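Local coordinates for soluble lytic murein transglycosylase (Pseudomonas aeruginosa, PDB 5OHU), which cleaves peptidoglycan as a lytic transglycosylase, turning over the glycan strands of the bacterial cell wall in both exolytic and endolytic fashion, at residues A328-L333 and Y345-S350; V309-T314 and S341-W346; G321-A326 and L351-P356; D373-L378 and W598-P603. All coordinates share one frame; numbering follows the deposited sequence.

Contact 1 of 4, residues A328-L333 and Y345-S350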
# COMPACT_ATOMS: atom_id res chain seq x y z
N ALA A 328 -23.51 20.55 -3.02
CA ALA A 328 -24.54 20.01 -2.14
C ALA A 328 -24.12 18.65 -1.60
O ALA A 328 -24.40 18.31 -0.45
CB ALA A 328 -25.88 19.89 -2.87
N LEU A 329 -23.42 17.88 -2.42
CA LEU A 329 -22.95 16.62 -1.91
C LEU A 329 -21.86 16.80 -0.85
O LEU A 329 -21.85 16.06 0.15
CB LEU A 329 -22.48 15.76 -3.07
CG LEU A 329 -22.11 14.31 -2.74
CD1 LEU A 329 -23.23 13.58 -2.02
CD2 LEU A 329 -21.84 13.64 -4.05
N THR A 330 -20.97 17.80 -0.99
CA THR A 330 -19.95 17.94 0.05
C THR A 330 -20.58 18.29 1.40
O THR A 330 -20.01 17.96 2.44
CB THR A 330 -18.88 19.00 -0.27
OG1 THR A 330 -19.47 20.30 -0.35
CG2 THR A 330 -18.16 18.69 -1.60
N ARG A 331 -21.78 18.89 1.39
CA ARG A 331 -22.48 19.23 2.63
C ARG A 331 -23.06 18.02 3.35
O ARG A 331 -23.39 18.13 4.54
CB ARG A 331 -23.61 20.22 2.33
CG ARG A 331 -23.14 21.50 1.70
CD ARG A 331 -22.67 22.51 2.74
NE ARG A 331 -23.69 22.76 3.75
CZ ARG A 331 -24.80 23.47 3.55
NH1 ARG A 331 -25.06 24.01 2.36
NH2 ARG A 331 -25.66 23.64 4.54
N LYS A 332 -23.21 16.88 2.69
CA LYS A 332 -23.85 15.71 3.28
C LYS A 332 -22.85 14.60 3.62
O LYS A 332 -23.27 13.51 4.00
CB LYS A 332 -24.91 15.15 2.33
CG LYS A 332 -26.02 16.12 1.91
CD LYS A 332 -26.88 15.51 0.79
CE LYS A 332 -28.10 16.37 0.45
NZ LYS A 332 -28.03 17.05 -0.88
N LEU A 333 -21.55 14.83 3.45
CA LEU A 333 -20.56 13.77 3.60
C LEU A 333 -20.52 13.23 5.03
O LEU A 333 -20.78 13.96 5.99
CB LEU A 333 -19.17 14.28 3.25
CG LEU A 333 -19.00 14.81 1.82
CD1 LEU A 333 -17.64 15.44 1.65
CD2 LEU A 333 -19.16 13.63 0.88
N TYR A 345 -11.46 21.28 0.91
CA TYR A 345 -11.08 22.07 -0.26
C TYR A 345 -12.19 22.06 -1.30
O TYR A 345 -12.57 23.12 -1.82
CB TYR A 345 -9.77 21.57 -0.89
CG TYR A 345 -9.51 22.30 -2.18
CD1 TYR A 345 -9.03 23.63 -2.17
CD2 TYR A 345 -9.78 21.70 -3.42
CE1 TYR A 345 -8.82 24.33 -3.34
CE2 TYR A 345 -9.56 22.39 -4.60
CZ TYR A 345 -9.08 23.70 -4.55
OH TYR A 345 -8.87 24.39 -5.73
N TRP A 346 -12.71 20.88 -1.65
CA TRP A 346 -13.66 20.85 -2.75
C TRP A 346 -15.01 21.46 -2.37
O TRP A 346 -15.69 22.00 -3.25
CB TRP A 346 -13.80 19.42 -3.29
CG TRP A 346 -12.62 19.10 -4.21
CD1 TRP A 346 -11.61 18.22 -3.97
CD2 TRP A 346 -12.31 19.74 -5.46
NE1 TRP A 346 -10.70 18.23 -5.01
CE2 TRP A 346 -11.10 19.17 -5.94
CE3 TRP A 346 -12.93 20.73 -6.23
CZ2 TRP A 346 -10.51 19.56 -7.15
CZ3 TRP A 346 -12.35 21.12 -7.44
CH2 TRP A 346 -11.16 20.54 -7.89
N GLN A 347 -15.37 21.46 -1.09
CA GLN A 347 -16.57 22.20 -0.70
C GLN A 347 -16.42 23.69 -1.01
O GLN A 347 -17.30 24.31 -1.63
CB GLN A 347 -16.88 21.99 0.77
CG GLN A 347 -18.03 22.88 1.22
CD GLN A 347 -18.55 22.50 2.60
OE1 GLN A 347 -18.39 23.24 3.55
NE2 GLN A 347 -19.18 21.33 2.69
N ALA A 348 -15.30 24.29 -0.57
CA ALA A 348 -15.04 25.69 -0.87
C ALA A 348 -14.95 25.93 -2.38
O ALA A 348 -15.53 26.89 -2.89
CB ALA A 348 -13.75 26.14 -0.18
N ARG A 349 -14.26 25.05 -3.10
CA ARG A 349 -13.98 25.30 -4.52
C ARG A 349 -15.21 25.08 -5.39
O ARG A 349 -15.46 25.86 -6.32
CB ARG A 349 -12.80 24.43 -5.00
CG ARG A 349 -12.52 24.52 -6.52
CD ARG A 349 -11.89 25.89 -6.83
NE ARG A 349 -11.66 26.10 -8.26
CZ ARG A 349 -11.56 27.28 -8.87
NH1 ARG A 349 -11.69 28.41 -8.18
NH2 ARG A 349 -11.35 27.34 -10.17
N SER A 350 -16.02 24.06 -5.09
CA SER A 350 -17.25 23.89 -5.86
C SER A 350 -18.22 25.04 -5.59
O SER A 350 -18.92 25.48 -6.50
CB SER A 350 -17.90 22.53 -5.57
OG SER A 350 -18.28 22.40 -4.21
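Q347 of helix 341-354 extends its amide across to the hydroxyl of T330, their CA atoms 5.5 Å apart. CG of Q347 stands anti to its backbone N (chi1 173°) and the chain runs on straight, which carries NE2 along the flank of T330. NE2 then donates to T330 OG1 over 3.2 Å, at an N-H...O angle of 156°, with the oxygen close to the amide plane. T330 holds OG1 between its own N and carbonyl carbon (chi1 64°), so the hydroxyl can donate to the carbonyl O of Y327 in the preceding turn while accepting from the amide. The methyl CG2 takes the other branch and faces the backbone of helix 341-354, 4.3 Å from C of W346. The exposed R331 lies alongside the amide with its aliphatic part: the bend at chi2 lays CD 3.7 Å from NE2 of Q347, and a second bend at chi3 turns the guanidinium nearly perpendicular to the amide. One turn on, S350 OG donates to W346 O (2.8 Å), so this serine spends its hydroxyl on its own helix. T330 to L333 form a type I beta turn. Threonine suits this close helix-helix packing in an all-helical region because its small side chain offers a methyl and a hydroxyl at once; the hydroxyl, used as both donor and acceptor, ties helix 323-330 to helix 341-354 with one directional bond.

Contact 2 of 4, residues V309-T314 and S341-W346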
# COMPACT_ATOMS: atom_id res chain seq x y z
N VAL A 309 -17.61 5.16 -3.27
CA VAL A 309 -18.67 5.58 -4.19
C VAL A 309 -19.01 7.05 -3.97
O VAL A 309 -19.34 7.76 -4.93
CB VAL A 309 -19.92 4.69 -4.04
CG1 VAL A 309 -21.07 5.22 -4.89
CG2 VAL A 309 -19.59 3.23 -4.40
N THR A 310 -18.97 7.51 -2.73
CA THR A 310 -19.28 8.91 -2.47
C THR A 310 -18.26 9.83 -3.12
O THR A 310 -18.63 10.84 -3.72
CB THR A 310 -19.30 9.17 -0.96
OG1 THR A 310 -20.23 8.27 -0.35
CG2 THR A 310 -19.71 10.58 -0.67
N GLU A 311 -16.98 9.48 -3.02
CA GLU A 311 -15.93 10.31 -3.57
C GLU A 311 -15.97 10.31 -5.10
O GLU A 311 -15.72 11.34 -5.73
CB GLU A 311 -14.56 9.83 -3.07
CG GLU A 311 -14.30 10.06 -1.59
CD GLU A 311 -12.82 9.96 -1.21
OE1 GLU A 311 -12.21 8.90 -1.46
OE2 GLU A 311 -12.27 10.94 -0.63
N TRP A 312 -16.28 9.16 -5.71
CA TRP A 312 -16.29 9.12 -7.16
C TRP A 312 -17.56 9.73 -7.72
O TRP A 312 -17.55 10.29 -8.82
CB TRP A 312 -16.06 7.70 -7.67
CG TRP A 312 -14.63 7.60 -7.87
CD1 TRP A 312 -13.70 7.05 -7.03
CD2 TRP A 312 -13.90 8.17 -8.96
NE1 TRP A 312 -12.44 7.22 -7.54
CE2 TRP A 312 -12.53 7.91 -8.72
CE3 TRP A 312 -14.27 8.87 -10.11
CZ2 TRP A 312 -11.54 8.30 -9.61
CZ3 TRP A 312 -13.27 9.28 -11.00
CH2 TRP A 312 -11.92 8.99 -10.74
N ARG A 313 -18.65 9.67 -6.96
CA ARG A 313 -19.83 10.45 -7.30
C ARG A 313 -19.51 11.94 -7.32
O ARG A 313 -19.89 12.67 -8.25
CB ARG A 313 -20.95 10.14 -6.31
CG ARG A 313 -22.33 10.44 -6.84
CD ARG A 313 -23.41 10.53 -5.76
NE ARG A 313 -23.56 9.29 -5.02
CZ ARG A 313 -24.50 9.09 -4.09
NH1 ARG A 313 -24.55 7.92 -3.47
NH2 ARG A 313 -25.38 10.03 -3.80
N THR A 314 -18.78 12.42 -6.30
CA THR A 314 -18.42 13.84 -6.26
C THR A 314 -17.39 14.19 -7.33
O THR A 314 -17.50 15.23 -7.99
CB THR A 314 -17.88 14.25 -4.88
OG1 THR A 314 -18.70 13.69 -3.83
CG2 THR A 314 -17.89 15.78 -4.75
N SER A 341 -8.83 17.29 4.37
CA SER A 341 -8.48 18.49 3.64
C SER A 341 -9.01 18.45 2.21
O SER A 341 -9.36 19.48 1.65
CB SER A 341 -6.97 18.68 3.64
OG SER A 341 -6.34 17.48 3.23
N ARG A 342 -9.09 17.25 1.62
CA ARG A 342 -9.63 17.09 0.28
C ARG A 342 -11.05 17.64 0.16
O ARG A 342 -11.33 18.50 -0.69
CB ARG A 342 -9.60 15.60 -0.12
CG ARG A 342 -10.32 15.34 -1.43
CD ARG A 342 -10.35 13.88 -1.77
NE ARG A 342 -9.00 13.36 -1.95
CZ ARG A 342 -8.57 12.25 -1.36
NH1 ARG A 342 -9.39 11.59 -0.55
NH2 ARG A 342 -7.34 11.83 -1.57
N TRP A 343 -11.96 17.17 1.00
CA TRP A 343 -13.34 17.59 0.79
C TRP A 343 -13.64 18.93 1.42
O TRP A 343 -14.59 19.60 1.00
CB TRP A 343 -14.31 16.50 1.25
CG TRP A 343 -14.08 15.30 0.42
CD1 TRP A 343 -13.59 14.07 0.82
CD2 TRP A 343 -14.21 15.23 -1.00
NE1 TRP A 343 -13.44 13.25 -0.27
CE2 TRP A 343 -13.81 13.94 -1.39
CE3 TRP A 343 -14.64 16.14 -1.97
CZ2 TRP A 343 -13.84 13.53 -2.72
CZ3 TRP A 343 -14.65 15.74 -3.29
CH2 TRP A 343 -14.25 14.44 -3.65
N ARG A 344 -12.83 19.37 2.39
CA ARG A 344 -12.92 20.78 2.79
C ARG A 344 -12.51 21.67 1.63
O ARG A 344 -13.16 22.69 1.36
CB ARG A 344 -12.04 21.05 4.02
CG ARG A 344 -12.63 20.53 5.33
CD ARG A 344 -11.82 20.97 6.54
NE ARG A 344 -10.70 20.05 6.73
CZ ARG A 344 -9.50 20.38 7.19
NH1 ARG A 344 -9.24 21.64 7.54
NH2 ARG A 344 -8.56 19.44 7.31
N TYR A 345 -11.46 21.28 0.91
CA TYR A 345 -11.08 22.07 -0.26
C TYR A 345 -12.19 22.06 -1.30
O TYR A 345 -12.57 23.12 -1.82
CB TYR A 345 -9.77 21.57 -0.89
CG TYR A 345 -9.51 22.30 -2.18
CD1 TYR A 345 -9.03 23.63 -2.17
CD2 TYR A 345 -9.78 21.70 -3.42
CE1 TYR A 345 -8.82 24.33 -3.34
CE2 TYR A 345 -9.56 22.39 -4.60
CZ TYR A 345 -9.08 23.70 -4.55
OH TYR A 345 -8.87 24.39 -5.73
N TRP A 346 -12.71 20.88 -1.65
CA TRP A 346 -13.66 20.85 -2.75
C TRP A 346 -15.01 21.46 -2.37
O TRP A 346 -15.69 22.00 -3.25
CB TRP A 346 -13.80 19.42 -3.29
CG TRP A 346 -12.62 19.10 -4.21
CD1 TRP A 346 -11.61 18.22 -3.97
CD2 TRP A 346 -12.31 19.74 -5.46
NE1 TRP A 346 -10.70 18.23 -5.01
CE2 TRP A 346 -11.10 19.17 -5.94
CE3 TRP A 346 -12.93 20.73 -6.23
CZ2 TRP A 346 -10.51 19.56 -7.15
CZ3 TRP A 346 -12.35 21.12 -7.44
CH2 TRP A 346 -11.16 20.54 -7.89
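With CG anti to its carbonyl carbon (chi1 -69°) and the chain extended beyond it, E311 carries its carboxylate from helix 307-319 to the indole N-H of W343, whose own CG is likewise anti to the carbonyl carbon. E311 OE2 accepts from W343 NE1 at 2.6 Å through its anti lone pair, almost in the indole plane and with a nearly straight N-H...O angle of 161°. On its syn side the same oxygen takes R342 NH1 at 3.0 Å, a salt bridge whose hydrogen bond is distinctly bent. R342 lays its CD over one face of the W343 ring, toward its rim, and its NE is held by Y375 OH of helix 374-383. Beyond the polar end, the benzo part of W343 rests against T314, with CZ3 3.6 Å from the methyl CG2. T314 can present that methyl because its OG1 donates back to T310 O (2.9 Å), a bond within its own helix. In this helix-helix packing of an all-helical region, the axes of the two segments come within 12.6 Å at an angle of 30°, a gap wide enough for a tryptophan to fill. Two donors on a single carboxylate oxygen probably concentrate negative charge there and fix the rotation of both the carboxylate and the indole.

Contact 3 of 4, residues G321-A326 and L351-P356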
# COMPACT_ATOMS: atom_id res chain seq x y z
N GLY A 321 -18.50 19.42 -14.53
CA GLY A 321 -18.82 20.82 -14.31
C GLY A 321 -20.12 21.07 -13.58
O GLY A 321 -20.70 22.15 -13.72
N ARG A 322 -20.61 20.10 -12.81
CA ARG A 322 -21.87 20.26 -12.08
C ARG A 322 -21.61 20.72 -10.64
O ARG A 322 -21.75 19.98 -9.65
CB ARG A 322 -22.67 18.96 -12.17
CG ARG A 322 -23.24 18.78 -13.62
CD ARG A 322 -23.72 17.37 -14.00
NE ARG A 322 -24.84 16.90 -13.18
CZ ARG A 322 -25.50 15.76 -13.38
NH1 ARG A 322 -25.18 14.96 -14.39
NH2 ARG A 322 -26.48 15.40 -12.56
N TRP A 323 -21.24 22.00 -10.54
CA TRP A 323 -20.74 22.55 -9.28
C TRP A 323 -21.82 22.57 -8.19
O TRP A 323 -21.54 22.22 -7.04
CB TRP A 323 -20.22 23.96 -9.50
CG TRP A 323 -19.48 24.16 -10.76
CD1 TRP A 323 -19.72 25.13 -11.70
CD2 TRP A 323 -18.31 23.45 -11.21
NE1 TRP A 323 -18.80 25.05 -12.71
CE2 TRP A 323 -17.93 24.02 -12.44
CE3 TRP A 323 -17.56 22.37 -10.69
CZ2 TRP A 323 -16.84 23.56 -13.17
CZ3 TRP A 323 -16.45 21.90 -11.43
CH2 TRP A 323 -16.11 22.50 -12.66
N ASP A 324 -23.04 23.00 -8.53
CA ASP A 324 -24.15 23.05 -7.56
C ASP A 324 -24.32 21.70 -6.87
O ASP A 324 -24.37 21.61 -5.63
CB ASP A 324 -25.46 23.40 -8.27
CG ASP A 324 -25.58 24.85 -8.64
OD1 ASP A 324 -25.09 25.72 -7.89
OD2 ASP A 324 -26.18 25.12 -9.70
N GLU A 325 -24.39 20.63 -7.66
CA GLU A 325 -24.60 19.31 -7.12
C GLU A 325 -23.37 18.81 -6.36
O GLU A 325 -23.50 18.17 -5.31
CB GLU A 325 -24.98 18.36 -8.25
CG GLU A 325 -26.29 18.75 -8.92
CD GLU A 325 -26.46 18.09 -10.28
OE1 GLU A 325 -26.12 18.73 -11.31
OE2 GLU A 325 -26.94 16.93 -10.29
N ALA A 326 -22.18 19.11 -6.87
CA ALA A 326 -20.98 18.72 -6.15
C ALA A 326 -20.92 19.42 -4.80
O ALA A 326 -20.63 18.80 -3.77
CB ALA A 326 -19.73 19.02 -6.98
N LEU A 351 -18.27 25.54 -4.35
CA LEU A 351 -19.10 26.71 -4.06
C LEU A 351 -18.63 27.92 -4.88
O LEU A 351 -19.43 28.62 -5.51
CB LEU A 351 -19.08 27.03 -2.55
CG LEU A 351 -20.00 28.18 -2.09
CD1 LEU A 351 -21.46 27.97 -2.57
CD2 LEU A 351 -19.97 28.41 -0.56
N GLN A 352 -17.32 28.17 -4.90
CA GLN A 352 -16.79 29.29 -5.66
C GLN A 352 -17.10 29.15 -7.15
O GLN A 352 -17.42 30.14 -7.83
CB GLN A 352 -15.28 29.38 -5.41
CG GLN A 352 -14.55 30.37 -6.29
CD GLN A 352 -13.06 30.43 -6.00
OE1 GLN A 352 -12.42 29.42 -5.72
NE2 GLN A 352 -12.50 31.63 -6.08
N LEU A 353 -17.06 27.93 -7.68
CA LEU A 353 -17.39 27.73 -9.09
C LEU A 353 -18.89 27.85 -9.32
O LEU A 353 -19.32 28.37 -10.36
CB LEU A 353 -16.87 26.38 -9.57
CG LEU A 353 -15.36 26.27 -9.79
CD1 LEU A 353 -14.91 24.80 -9.93
CD2 LEU A 353 -14.89 27.11 -10.99
N ALA A 354 -19.71 27.41 -8.36
CA ALA A 354 -21.15 27.53 -8.51
C ALA A 354 -21.61 28.97 -8.38
O ALA A 354 -22.65 29.34 -8.94
CB ALA A 354 -21.87 26.68 -7.46
N GLN A 355 -20.86 29.80 -7.66
CA GLN A 355 -21.26 31.17 -7.35
C GLN A 355 -20.00 32.03 -7.36
O GLN A 355 -19.43 32.34 -6.31
CB GLN A 355 -21.98 31.25 -6.00
CG GLN A 355 -23.34 30.61 -6.00
CD GLN A 355 -23.99 30.68 -4.63
OE1 GLN A 355 -23.76 31.62 -3.87
NE2 GLN A 355 -24.82 29.69 -4.32
N PRO A 356 -19.54 32.43 -8.54
CA PRO A 356 -18.24 33.11 -8.63
C PRO A 356 -18.19 34.42 -7.89
O PRO A 356 -17.10 34.90 -7.59
CB PRO A 356 -18.04 33.30 -10.14
CG PRO A 356 -19.01 32.35 -10.79
CD PRO A 356 -20.16 32.22 -9.86
O HOH W 1 -24.96 26.73 -5.17
O HOH W 2 -24.61 27.79 -9.95
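W323, L353 and A354 carry this contact, in which the first turn of helix 323-330 lies against the last turn of helix 341-354. W323 and A354 come closest in the backbone, their CA atoms 5.1 Å apart. The indole of W323 lies flat against L353. With its CG anti to the carbonyl carbon (chi1 -74°), the leucine turns CD1 over the six-membered ring, 3.5 Å from its centroid and only 9° off the normal, a clear CH-pi contact. L353 CB covers the same face nearer the five-membered ring, 3.6 Å from W323 CG. On the opposite face sits the carbonyl O of G321, the glycine whose positive phi closes helix 307-319 in a Schellman motif, so the ring is sandwiched between its own chain and the leucine. A broad aromatic suits this place, since its face spreads over one branched side chain. A354 fits where the backbones are closest: its CB meets W323 CB at 3.8 Å, and D324 OD1 lies 3.4 Å from the same methyl. D324 is otherwise turned to water. Its OD1 accepts from one water at 2.9 Å, and that water accepts in turn from Q355 NE2 just past the helix end, a water bridge suited to a surface position. Behind the contact, A326 packs on L317 and L318 of helix 307-319, while L351 turns the other way, onto P361 and L364 of helix 360-368, so that this outer edge lies between those two helices.

Contact 4 of 4, residues D373-L378 and W598-P603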
# COMPACT_ATOMS: atom_id res chain seq x y z
N ASP A 373 -0.53 20.14 3.58
CA ASP A 373 -0.52 19.16 2.49
C ASP A 373 -0.98 19.82 1.19
O ASP A 373 -1.14 21.04 1.10
CB ASP A 373 -1.37 17.94 2.87
CG ASP A 373 -2.86 18.23 2.87
OD1 ASP A 373 -3.27 19.40 2.90
OD2 ASP A 373 -3.63 17.25 2.85
N PHE A 374 -1.20 18.98 0.17
CA PHE A 374 -1.54 19.47 -1.17
C PHE A 374 -2.77 20.37 -1.15
O PHE A 374 -2.77 21.44 -1.78
CB PHE A 374 -1.74 18.27 -2.11
CG PHE A 374 -2.29 18.64 -3.47
CD1 PHE A 374 -1.43 19.15 -4.46
CD2 PHE A 374 -3.64 18.50 -3.76
CE1 PHE A 374 -1.89 19.50 -5.72
CE2 PHE A 374 -4.12 18.83 -5.03
CZ PHE A 374 -3.24 19.35 -6.01
N TYR A 375 -3.83 19.96 -0.45
CA TYR A 375 -5.06 20.76 -0.45
C TYR A 375 -4.92 22.06 0.35
O TYR A 375 -5.64 23.02 0.08
CB TYR A 375 -6.23 19.92 0.07
CG TYR A 375 -6.54 18.73 -0.83
CD1 TYR A 375 -7.20 18.90 -2.04
CD2 TYR A 375 -6.15 17.43 -0.47
CE1 TYR A 375 -7.47 17.83 -2.89
CE2 TYR A 375 -6.42 16.35 -1.31
CZ TYR A 375 -7.09 16.55 -2.51
OH TYR A 375 -7.36 15.48 -3.33
N GLY A 376 -4.03 22.10 1.35
CA GLY A 376 -3.73 23.38 1.98
C GLY A 376 -3.05 24.35 1.03
O GLY A 376 -3.36 25.54 1.02
N PHE A 377 -2.11 23.86 0.22
CA PHE A 377 -1.51 24.69 -0.82
C PHE A 377 -2.58 25.21 -1.79
O PHE A 377 -2.59 26.40 -2.12
CB PHE A 377 -0.44 23.90 -1.58
CG PHE A 377 0.82 23.66 -0.78
CD1 PHE A 377 1.61 24.73 -0.37
CD2 PHE A 377 1.21 22.38 -0.45
CE1 PHE A 377 2.79 24.50 0.36
CE2 PHE A 377 2.35 22.14 0.27
CZ PHE A 377 3.15 23.18 0.68
N LEU A 378 -3.48 24.33 -2.24
CA LEU A 378 -4.54 24.76 -3.15
C LEU A 378 -5.40 25.85 -2.51
O LEU A 378 -5.72 26.85 -3.16
CB LEU A 378 -5.41 23.58 -3.55
CG LEU A 378 -4.89 22.51 -4.52
CD1 LEU A 378 -6.08 21.90 -5.21
CD2 LEU A 378 -3.88 23.07 -5.55
N TRP A 598 -8.62 18.03 -12.88
CA TRP A 598 -7.96 16.92 -13.56
C TRP A 598 -7.24 16.01 -12.57
O TRP A 598 -7.37 14.78 -12.65
CB TRP A 598 -6.97 17.42 -14.61
CG TRP A 598 -6.43 16.26 -15.43
CD1 TRP A 598 -7.04 15.66 -16.50
CD2 TRP A 598 -5.20 15.54 -15.22
NE1 TRP A 598 -6.26 14.63 -16.98
CE2 TRP A 598 -5.12 14.54 -16.22
CE3 TRP A 598 -4.14 15.67 -14.32
CZ2 TRP A 598 -4.05 13.67 -16.32
CZ3 TRP A 598 -3.07 14.79 -14.42
CH2 TRP A 598 -3.04 13.80 -15.41
N ILE A 599 -6.50 16.60 -11.63
CA ILE A 599 -5.79 15.80 -10.64
C ILE A 599 -6.78 15.01 -9.80
O ILE A 599 -6.60 13.81 -9.57
CB ILE A 599 -4.90 16.68 -9.75
CG1 ILE A 599 -3.66 17.14 -10.51
CG2 ILE A 599 -4.42 15.88 -8.55
CD1 ILE A 599 -3.15 18.49 -10.04
N GLU A 600 -7.83 15.68 -9.35
CA GLU A 600 -8.80 15.04 -8.46
C GLU A 600 -9.48 13.86 -9.14
O GLU A 600 -9.89 12.91 -8.46
CB GLU A 600 -9.86 16.04 -8.01
CG GLU A 600 -10.64 15.54 -6.82
CD GLU A 600 -9.72 15.17 -5.67
OE1 GLU A 600 -8.91 16.07 -5.27
OE2 GLU A 600 -9.77 13.99 -5.23
N THR A 601 -9.62 13.90 -10.47
CA THR A 601 -10.37 12.87 -11.19
C THR A 601 -9.45 11.90 -11.90
O THR A 601 -9.91 11.17 -12.79
CB THR A 601 -11.36 13.49 -12.18
OG1 THR A 601 -10.65 14.27 -13.16
CG2 THR A 601 -12.37 14.41 -11.46
N ILE A 602 -8.18 11.85 -11.53
CA ILE A 602 -7.30 10.78 -12.02
C ILE A 602 -7.86 9.43 -11.57
O ILE A 602 -8.17 9.24 -10.38
CB ILE A 602 -5.87 10.99 -11.49
CG1 ILE A 602 -5.15 12.10 -12.27
CG2 ILE A 602 -5.04 9.69 -11.57
CD1 ILE A 602 -3.87 12.51 -11.58
N PRO A 603 -8.04 8.46 -12.47
CA PRO A 603 -8.67 7.19 -12.05
C PRO A 603 -7.87 6.37 -11.05
O PRO A 603 -8.48 5.68 -10.23
CB PRO A 603 -8.85 6.44 -13.39
CG PRO A 603 -8.69 7.49 -14.45
CD PRO A 603 -7.71 8.47 -13.89
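Y375 and E600 meet closely: Y375 OH donates to E600 OE1 at 2.6 Å, and E600 OE1 accepts through its syn lone pair, at the edge of the phenol ring and near its plane. E600 bends at chi2 (55°) to turn its carboxylate toward helix 374-383, and the two side chains cross at about a right angle. The carboxylate has further partners, R315 at OE2 and W346 NE1 at OE1, while Y375 OH also receives R342 NE and Q612 NE2. A tyrosine suits this place, since its ring fills space and its hydroxyl ends in a buried polar cluster. W598 and I599 fall within the range of the lysozyme-like SLT domain, so the contact probably joins the helical ring known from Slt70-like enzymes to the catalytic domain. Beside this bond the packing is looser. F374 and I599 approach from opposite directions and touch through CZ and CD1 at 4.1 Å, and Q612 of helix 605-624 packs against both. The backbones are about as far apart at both pairs (CA to CA 10.5 Å for Y375-E600, 11.0 Å for F374-I599); the difference lies in how the side-chain ends meet. Toward the more exposed end, D373 is the N-cap of helix 374-383, its OD1 accepting from G376 N at 3.2 Å.

Overall arrangement
Helix 341-354 serves three of the four contacts: contact 2 uses its first turns, contact 1 its middle and contact 3 its last turn. Burial falls in the same direction. Contact 3 lies at the surface, with apolar packing and a water bridge; contacts 1 and 2 are partly buried, the first resting on one neutral hydrogen bond and the second on a carboxylate shared by an arginine and an indole N-H. Contact 4 is fully buried and, unlike the others, joins segments far apart in sequence. It adjoins contacts 1 and 2 through W346 NE1, 2.8 Å from E600 OE1, and contact 2 also through S341 OG; contact 3 stays about 8 Å away at the nearest atoms.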